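Local coordinates for protein putative xanthine dehydrogenase YAGS fad-binding subunit (Escherichia coli, PDB 5G5G) that probably oxidises aldehydes as the molybdenum-bearing subunit of a periplasmic aldehyde oxidase, carrying the pterin cytosine dinucleotide cofactor, at residues A49-L63 and P103-A117. Residues are numbered along the deposited sequence; the frame is centred on the assembly and turned at random. Where two conformers were deposited one is given.
Sequences AYGYIVGSAIAKGRL and PTIEHYHQAIALVVA
Ile105 brings its CG2 methyl to 3.2 Å from Ser56 OG and to 3.5 Å from Ile58 O. With chi1 -58°, CG1 lies beside the backbone N and anti to the carbonyl carbon, which leaves CG2 over these two oxygens and turns CD1 to Ser56. An alanine here, lacking CG1, CG2 and CD1, is likely to leave a gap beside Ser56 and Ile58. Ser56 OG itself donates to Ile58 O at 2.7 Å, in the carbonyl plane and on a lone pair, which fixes its rotation. In the a/b hammerhead domain, strands 49-55 and 111-117 pair antiparallel, their axes at 155°, until a classic beta bulge sets Ile112 and Ala113 against Val54: Val54 O accepts from Ile112 N at 2.8 Å and only weakly from Ala113 N. Obliquely across this bulge, Ile112 CG1 meets Val54 CG1 at 4.0 Å. Just before the bulge in sequence, the type II turn from His107 to Gln110 leads into strand 111-117, and Ser56 O accepts from His109 N at 3.0 Å. Tyr108 presents its ring edge to Ala57 O; its hydroxyl is hydrogen-bonded to an acidic side chain of another protein chain. On the face that carries Ile53 and Ala111, Leu254 of helix 250-262 packs against both.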
loop_
_atom_site.group_PDB
_atom_site.type_symbol
_atom_site.label_atom_id
_atom_site.label_comp_id
_atom_site.label_asym_id
_atom_site.label_seq_id
_atom_site.Cartn_x
_atom_site.Cartn_y
_atom_site.Cartn_z
ATOM N N ALA C 49 28.732 0.555 -2.325
ATOM C CA ALA C 49 28.323 0.085 -3.659
ATOM C C ALA C 49 26.845 -0.330 -3.638
ATOM O O ALA C 49 26.216 -0.411 -2.569
ATOM C CB ALA C 49 29.253 -1.018 -4.156
ATOM N N TYR C 50 26.302 -0.521 -4.820
ATOM C CA TYR C 50 24.890 -0.793 -5.039
ATOM C C TYR C 50 24.697 -2.198 -5.532
ATOM O O TYR C 50 25.302 -2.602 -6.515
ATOM C CB TYR C 50 24.345 0.195 -6.039
ATOM C CG TYR C 50 24.355 1.616 -5.587
ATOM C CD1 TYR C 50 25.487 2.389 -5.661
ATOM C CD2 TYR C 50 23.220 2.190 -5.023
ATOM C CE1 TYR C 50 25.492 3.705 -5.250
ATOM C CE2 TYR C 50 23.214 3.519 -4.594
ATOM C CZ TYR C 50 24.364 4.266 -4.697
ATOM O OH TYR C 50 24.348 5.601 -4.264
ATOM N N GLY C 51 23.822 -2.960 -4.879
ATOM C CA GLY C 51 23.480 -4.275 -5.394
ATOM C C GLY C 51 22.090 -4.326 -5.976
ATOM O O GLY C 51 21.157 -3.859 -5.345
ATOM N N TYR C 52 21.929 -4.956 -7.135
ATOM C CA TYR C 52 20.671 -5.026 -7.792
ATOM C C TYR C 52 20.309 -6.504 -7.975
ATOM O O TYR C 52 21.066 -7.280 -8.586
ATOM C CB TYR C 52 20.668 -4.234 -9.091
ATOM C CG TYR C 52 19.286 -3.883 -9.581
ATOM C CD1 TYR C 52 18.518 -4.809 -10.303
ATOM C CD2 TYR C 52 18.751 -2.633 -9.346
ATOM C CE1 TYR C 52 17.248 -4.481 -10.762
ATOM C CE2 TYR C 52 17.493 -2.284 -9.782
ATOM C CZ TYR C 52 16.746 -3.207 -10.495
ATOM O OH TYR C 52 15.492 -2.872 -10.921
ATOM N N ILE C 53 19.151 -6.868 -7.439
ATOM C CA ILE C 53 18.658 -8.237 -7.443
ATOM C C ILE C 53 18.203 -8.755 -8.810
ATOM O O ILE C 53 17.559 -8.033 -9.550
ATOM C CB ILE C 53 17.519 -8.303 -6.402
ATOM C CG1 ILE C 53 17.786 -9.428 -5.458
ATOM C CG2 ILE C 53 16.128 -8.121 -6.986
ATOM C CD1 ILE C 53 18.470 -8.801 -4.279
ATOM N N VAL C 54 18.529 -10.018 -9.114
ATOM C CA VAL C 54 17.953 -10.741 -10.254
ATOM C C VAL C 54 17.055 -11.832 -9.691
ATOM O O VAL C 54 17.499 -12.686 -8.908
ATOM C CB VAL C 54 19.024 -11.365 -11.142
ATOM C CG1 VAL C 54 18.425 -12.108 -12.330
ATOM C CG2 VAL C 54 19.999 -10.274 -11.602
ATOM N N GLY C 55 15.801 -11.814 -10.111
ATOM C CA GLY C 55 14.798 -12.782 -9.636
ATOM C C GLY C 55 14.437 -13.813 -10.681
ATOM O O GLY C 55 14.632 -13.589 -11.879
ATOM N N SER C 56 13.997 -14.982 -10.224
ATOM C CA SER C 56 13.635 -16.059 -11.132
ATOM C C SER C 56 12.564 -15.625 -12.129
ATOM O O SER C 56 11.523 -15.033 -11.764
ATOM C CB SER C 56 13.080 -17.252 -10.371
ATOM O OG SER C 56 12.718 -18.251 -11.326
ATOM N N ALA C 57 12.793 -15.988 -13.376
ATOM C CA ALA C 57 11.828 -15.735 -14.455
ATOM C C ALA C 57 10.727 -16.813 -14.525
ATOM O O ALA C 57 9.748 -16.631 -15.261
ATOM C CB ALA C 57 12.532 -15.600 -15.796
ATOM N N ILE C 58 10.890 -17.908 -13.797
ATOM C CA ILE C 58 9.899 -18.939 -13.767
ATOM C C ILE C 58 9.427 -19.211 -12.356
ATOM O O ILE C 58 10.142 -18.956 -11.350
ATOM C CB ILE C 58 10.377 -20.263 -14.382
ATOM C CG1 ILE C 58 11.434 -20.940 -13.536
ATOM C CG2 ILE C 58 10.891 -20.051 -15.792
ATOM C CD1 ILE C 58 11.800 -22.308 -14.012
ATOM N N ALA C 59 8.226 -19.797 -12.272
ATOM C CA ALA C 59 7.676 -20.173 -10.972
ATOM C C ALA C 59 8.429 -21.314 -10.347
ATOM O O ALA C 59 8.640 -21.325 -9.124
ATOM C CB ALA C 59 6.212 -20.578 -11.099
ATOM N N LYS C 60 8.818 -22.303 -11.152
ATOM C CA LYS C 60 9.224 -23.587 -10.577
ATOM C C LYS C 60 9.950 -24.466 -11.586
ATOM O O LYS C 60 9.498 -24.610 -12.749
ATOM C CB LYS C 60 7.991 -24.387 -10.078
ATOM C CG LYS C 60 8.360 -25.653 -9.290
ATOM C CD LYS C 60 7.231 -26.639 -9.018
ATOM C CE LYS C 60 7.742 -27.627 -7.982
ATOM N NZ LYS C 60 6.717 -28.552 -7.459
ATOM N N GLY C 61 11.038 -25.058 -11.103
ATOM C CA GLY C 61 11.926 -25.844 -11.929
ATOM C C GLY C 61 13.373 -25.764 -11.465
ATOM O O GLY C 61 13.663 -25.611 -10.280
ATOM N N ARG C 62 14.280 -25.889 -12.435
ATOM C CA ARG C 62 15.711 -25.941 -12.205
ATOM C C ARG C 62 16.364 -24.805 -12.987
ATOM O O ARG C 62 15.957 -24.472 -14.109
ATOM C CB ARG C 62 16.299 -27.278 -12.697
ATOM C CG ARG C 62 17.660 -27.588 -12.087
ATOM C CD ARG C 62 18.141 -29.014 -12.315
ATOM N NE ARG C 62 19.472 -29.225 -11.717
ATOM C CZ ARG C 62 19.716 -29.459 -10.422
ATOM N NH1 ARG C 62 18.733 -29.549 -9.532
ATOM N NH2 ARG C 62 20.972 -29.619 -10.011
ATOM N N LEU C 63 17.370 -24.220 -12.366
ATOM C CA LEU C 63 18.226 -23.234 -12.982
ATOM C C LEU C 63 19.328 -24.042 -13.660
ATOM O O LEU C 63 20.210 -24.561 -12.986
ATOM C CB LEU C 63 18.756 -22.315 -11.871
ATOM C CG LEU C 63 19.505 -21.055 -12.245
ATOM C CD1 LEU C 63 18.662 -20.179 -13.154
ATOM C CD2 LEU C 63 19.932 -20.341 -10.976
ATOM N N PRO C 103 20.504 -24.453 -7.296
ATOM C CA PRO C 103 19.972 -24.769 -8.598
ATOM C C PRO C 103 18.445 -24.942 -8.650
ATOM O O PRO C 103 17.881 -24.839 -9.714
ATOM C CB PRO C 103 20.739 -26.056 -8.976
ATOM C CG PRO C 103 21.047 -26.689 -7.658
ATOM C CD PRO C 103 21.219 -25.581 -6.671
ATOM N N THR C 104 17.775 -25.059 -7.530
ATOM C CA THR C 104 16.314 -25.238 -7.531
ATOM C C THR C 104 15.598 -23.909 -7.468
ATOM O O THR C 104 16.011 -23.017 -6.711
ATOM C CB THR C 104 15.881 -26.126 -6.355
ATOM O OG1 THR C 104 16.505 -27.399 -6.516
ATOM C CG2 THR C 104 14.398 -26.368 -6.378
ATOM N N ILE C 105 14.579 -23.737 -8.316
ATOM C CA ILE C 105 13.690 -22.571 -8.223
ATOM C C ILE C 105 12.389 -23.019 -7.517
ATOM O O ILE C 105 11.706 -23.931 -8.011
ATOM C CB ILE C 105 13.342 -22.020 -9.598
ATOM C CG1 ILE C 105 14.635 -21.611 -10.385
ATOM C CG2 ILE C 105 12.371 -20.874 -9.491
ATOM C CD1 ILE C 105 15.409 -20.470 -9.763
ATOM N N GLU C 106 12.110 -22.378 -6.392
ATOM C CA GLU C 106 10.916 -22.632 -5.563
ATOM C C GLU C 106 9.735 -21.716 -5.839
ATOM O O GLU C 106 8.585 -22.139 -5.623
ATOM C CB GLU C 106 11.261 -22.537 -4.098
ATOM C CG GLU C 106 12.391 -23.481 -3.679
ATOM C CD GLU C 106 12.831 -23.153 -2.285
ATOM O OE1 GLU C 106 12.136 -23.555 -1.389
ATOM O OE2 GLU C 106 13.830 -22.453 -2.063
ATOM N N HIS C 107 9.974 -20.522 -6.340
ATOM C CA HIS C 107 8.874 -19.607 -6.685
ATOM C C HIS C 107 9.314 -18.541 -7.648
ATOM O O HIS C 107 10.508 -18.234 -7.751
ATOM C CB HIS C 107 8.214 -19.009 -5.384
ATOM C CG HIS C 107 9.133 -18.118 -4.583
ATOM N ND1 HIS C 107 9.293 -16.790 -4.875
ATOM C CD2 HIS C 107 9.984 -18.378 -3.568
ATOM C CE1 HIS C 107 10.120 -16.247 -4.000
ATOM N NE2 HIS C 107 10.588 -17.202 -3.222
ATOM N N TYR C 108 8.332 -17.912 -8.298
ATOM C CA TYR C 108 8.584 -16.812 -9.199
ATOM C C TYR C 108 9.253 -15.658 -8.429
ATOM O O TYR C 108 8.923 -15.370 -7.247
ATOM C CB TYR C 108 7.273 -16.361 -9.810
ATOM C CG TYR C 108 7.413 -15.320 -10.859
ATOM C CD1 TYR C 108 7.965 -15.605 -12.115
ATOM C CD2 TYR C 108 7.033 -14.044 -10.598
ATOM C CE1 TYR C 108 8.093 -14.600 -13.055
ATOM C CE2 TYR C 108 7.132 -13.053 -11.525
ATOM C CZ TYR C 108 7.694 -13.340 -12.742
ATOM O OH TYR C 108 7.809 -12.288 -13.646
ATOM N N HIS C 109 10.204 -15.010 -9.100
ATOM C CA HIS C 109 10.965 -13.891 -8.468
ATOM C C HIS C 109 11.798 -14.249 -7.255
ATOM O O HIS C 109 12.327 -13.365 -6.585
ATOM C CB HIS C 109 10.097 -12.663 -8.180
ATOM C CG HIS C 109 9.798 -11.846 -9.382
ATOM N ND1 HIS C 109 8.957 -10.773 -9.327
ATOM C CD2 HIS C 109 10.222 -11.923 -10.673
ATOM C CE1 HIS C 109 8.886 -10.190 -10.499
ATOM N NE2 HIS C 109 9.637 -10.874 -11.344
ATOM N N GLN C 110 12.047 -15.525 -7.004
ATOM C CA GLN C 110 13.023 -15.885 -5.996
ATOM C C GLN C 110 14.395 -15.371 -6.398
ATOM O O GLN C 110 14.769 -15.464 -7.583
ATOM C CB GLN C 110 13.072 -17.403 -5.819
ATOM C CG GLN C 110 14.106 -17.906 -4.803
ATOM C CD GLN C 110 14.014 -19.420 -4.645
ATOM O OE1 GLN C 110 13.719 -20.150 -5.610
ATOM N NE2 GLN C 110 14.226 -19.899 -3.415
ATOM N N ALA C 111 15.111 -14.773 -5.453
ATOM C CA ALA C 111 16.388 -14.167 -5.813
ATOM C C ALA C 111 17.379 -15.235 -6.300
ATOM O O ALA C 111 17.530 -16.287 -5.657
ATOM C CB ALA C 111 16.981 -13.431 -4.655
ATOM N N ILE C 112 18.054 -14.980 -7.419
ATOM C CA ILE C 112 19.069 -15.907 -7.948
ATOM C C ILE C 112 20.446 -15.301 -8.143
ATOM O O ILE C 112 21.426 -16.030 -8.344
ATOM C CB ILE C 112 18.625 -16.645 -9.227
ATOM C CG1 ILE C 112 18.345 -15.641 -10.368
ATOM C CG2 ILE C 112 17.416 -17.502 -8.914
ATOM C CD1 ILE C 112 18.073 -16.300 -11.711
ATOM N N ALA C 113 20.528 -13.979 -8.143
ATOM C CA ALA C 113 21.809 -13.311 -8.299
ATOM C C ALA C 113 21.701 -11.865 -7.804
ATOM O O ALA C 113 20.581 -11.326 -7.625
ATOM C CB ALA C 113 22.313 -13.358 -9.737
ATOM N N LEU C 114 22.874 -11.272 -7.549
ATOM C CA LEU C 114 22.952 -9.845 -7.199
ATOM C C LEU C 114 24.125 -9.242 -7.933
ATOM O O LEU C 114 25.237 -9.722 -7.795
ATOM C CB LEU C 114 23.145 -9.632 -5.691
ATOM C CG LEU C 114 23.177 -8.151 -5.254
ATOM C CD1 LEU C 114 21.763 -7.691 -4.931
ATOM C CD2 LEU C 114 24.124 -7.938 -4.089
ATOM N N VAL C 115 23.877 -8.211 -8.745
ATOM C CA VAL C 115 24.997 -7.512 -9.377
ATOM C C VAL C 115 25.358 -6.311 -8.509
ATOM O O VAL C 115 24.452 -5.543 -8.166
ATOM C CB VAL C 115 24.629 -7.004 -10.774
ATOM C CG1 VAL C 115 25.788 -6.258 -11.400
ATOM C CG2 VAL C 115 24.210 -8.147 -11.682
ATOM N N VAL C 116 26.643 -6.145 -8.181
ATOM C CA VAL C 116 27.145 -5.071 -7.351
ATOM C C VAL C 116 27.905 -4.138 -8.278
ATOM O O VAL C 116 28.764 -4.601 -9.042
ATOM C CB VAL C 116 28.149 -5.645 -6.312
ATOM C CG1 VAL C 116 28.679 -4.548 -5.419
ATOM C CG2 VAL C 116 27.449 -6.701 -5.496
ATOM N N ALA C 117 27.556 -2.856 -8.261
ATOM C CA ALA C 117 28.222 -1.866 -9.102
ATOM C C ALA C 117 28.431 -0.525 -8.366
ATOM O O ALA C 117 27.933 -0.312 -7.285
ATOM C CB ALA C 117 27.410 -1.656 -10.358
HETATM O O HOH W 1 15.698 -29.057 -9.441
#